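Local atomic coordinates of pyruvate kinase (Pseudomonas aeruginosa, PDB entry 6QXL), a protein that probably catalyses the last step of glycolysis, transferring phosphate from phosphoenolpyruvate to ADP to give pyruvate and ATP. Residues Ala220-Ala225 with Asp242-Ala247. Residues are numbered along the deposited sequence; the frame is centred on the assembly and turned at random.
With MG (magnesium ion), chain N.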
# COMPACT_ATOMS: atom_id res chain seq x y z
N ALA A 220 -23.54 24.24 -5.76
CA ALA A 220 -23.91 23.66 -7.05
C ALA A 220 -24.62 22.35 -6.86
O ALA A 220 -24.06 21.41 -6.31
CB ALA A 220 -22.69 23.46 -7.94
N LYS A 221 -25.87 22.27 -7.31
CA LYS A 221 -26.62 21.03 -7.28
C LYS A 221 -26.28 20.21 -8.51
O LYS A 221 -26.51 20.64 -9.61
CB LYS A 221 -28.10 21.32 -7.20
CG LYS A 221 -28.49 21.97 -5.88
CD LYS A 221 -29.87 22.57 -5.92
CE LYS A 221 -30.95 21.51 -6.06
NZ LYS A 221 -32.30 22.09 -5.89
N ILE A 222 -25.74 19.02 -8.30
CA ILE A 222 -25.36 18.14 -9.40
C ILE A 222 -26.59 17.30 -9.77
O ILE A 222 -26.88 16.32 -9.13
CB ILE A 222 -24.17 17.23 -9.02
CG1 ILE A 222 -23.04 18.04 -8.36
CG2 ILE A 222 -23.65 16.49 -10.23
CD1 ILE A 222 -22.62 19.26 -9.10
N GLU A 223 -27.36 17.79 -10.74
CA GLU A 223 -28.59 17.20 -11.22
C GLU A 223 -28.66 16.98 -12.74
O GLU A 223 -29.64 16.53 -13.22
CB GLU A 223 -29.77 18.12 -10.89
CG GLU A 223 -30.15 18.32 -9.44
CD GLU A 223 -31.31 19.27 -9.19
OE1 GLU A 223 -31.18 20.42 -9.54
OE2 GLU A 223 -32.35 18.87 -8.62
N ARG A 224 -27.64 17.32 -13.50
CA ARG A 224 -27.71 17.23 -14.96
C ARG A 224 -26.78 16.20 -15.48
O ARG A 224 -25.66 16.10 -15.01
CB ARG A 224 -27.41 18.57 -15.64
CG ARG A 224 -28.57 19.50 -15.59
CD ARG A 224 -29.59 19.44 -16.71
NE ARG A 224 -30.30 20.66 -16.84
CZ ARG A 224 -31.64 20.79 -16.95
NH1 ARG A 224 -32.42 19.71 -16.96
NH2 ARG A 224 -32.20 21.98 -17.05
N ALA A 225 -27.19 15.43 -16.46
CA ALA A 225 -26.31 14.47 -17.11
C ALA A 225 -25.00 15.07 -17.58
O ALA A 225 -23.94 14.47 -17.43
CB ALA A 225 -27.02 13.75 -18.24
N ASP A 242 -18.62 26.82 -3.93
CA ASP A 242 -18.12 26.66 -2.59
C ASP A 242 -18.55 25.34 -2.00
O ASP A 242 -17.89 24.81 -1.10
CB ASP A 242 -18.61 27.82 -1.72
CG ASP A 242 -18.28 29.16 -2.32
OD1 ASP A 242 -17.10 29.43 -2.59
OD2 ASP A 242 -19.20 29.95 -2.57
N ALA A 243 -19.66 24.81 -2.50
CA ALA A 243 -20.20 23.54 -2.03
C ALA A 243 -20.98 22.89 -3.15
O ALA A 243 -21.34 23.56 -4.12
CB ALA A 243 -21.08 23.78 -0.83
N VAL A 244 -21.18 21.59 -3.03
CA VAL A 244 -21.98 20.85 -4.00
C VAL A 244 -22.98 19.97 -3.29
O VAL A 244 -22.78 19.59 -2.14
CB VAL A 244 -21.13 19.99 -4.96
CG1 VAL A 244 -20.12 20.84 -5.71
CG2 VAL A 244 -20.42 18.88 -4.22
N MET A 245 -24.06 19.66 -4.00
CA MET A 245 -25.11 18.80 -3.49
C MET A 245 -25.31 17.64 -4.46
O MET A 245 -25.49 17.85 -5.65
CB MET A 245 -26.41 19.59 -3.35
CG MET A 245 -27.57 18.77 -2.81
SD MET A 245 -29.15 19.56 -2.89
CE MET A 245 -28.97 20.81 -1.58
N VAL A 246 -25.31 16.43 -3.93
CA VAL A 246 -25.65 15.25 -4.71
C VAL A 246 -27.17 15.17 -4.72
O VAL A 246 -27.79 14.68 -3.79
CB VAL A 246 -25.01 13.97 -4.14
CG1 VAL A 246 -25.25 12.80 -5.07
CG2 VAL A 246 -23.51 14.16 -3.96
N ALA A 247 -27.75 15.68 -5.80
CA ALA A 247 -29.19 15.87 -5.88
C ALA A 247 -29.80 14.64 -6.56
O ALA A 247 -30.06 14.64 -7.78
CB ALA A 247 -29.51 17.13 -6.64
MG MG N . -33.69 18.60 -7.76
O HOH W 1 -36.19 18.06 -7.43
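With CG of Met245 anti to its backbone N (chi1 -179°) and CG of Lys221 anti to its carbonyl carbon (chi1 -67°), the two side chains run side by side in the same direction, and Met245 SD lies 3.9 Å from Lys221 CG. Long and unbranched, both suit this place: thioether and methylenes pack together, while the ammonium of Lys221 is carried on to a salt bridge with Asp68 and a hydrogen bond to the bound malonate. Between the backbones, the parallel strands are joined by Ala220 N to Ala243 O (2.8 Å), Met245 N to Ala220 O (2.9 Å) and Ile222 N to Met245 O (2.9 Å), the last nearly straight at 169°. These are neighbouring strands of the eight-stranded TIM barrel, joined through helix 231-239 as a beta-alpha-beta unit. On the sheet face opposite Lys221, the small CB of Ala220 fits beside Val244 CG1 at 4.3 Å; Ile222 and Val244, branched and apolar, pack there against Ile267 of helix 260-273. Just past the C-terminal end of strand 217-222, where TIM-barrel enzymes place their active sites, Glu223 suits its place because an anionic carboxylate on an extended chain reaches magnesium, bound through OE2, with Asp250 as the second protein ligand.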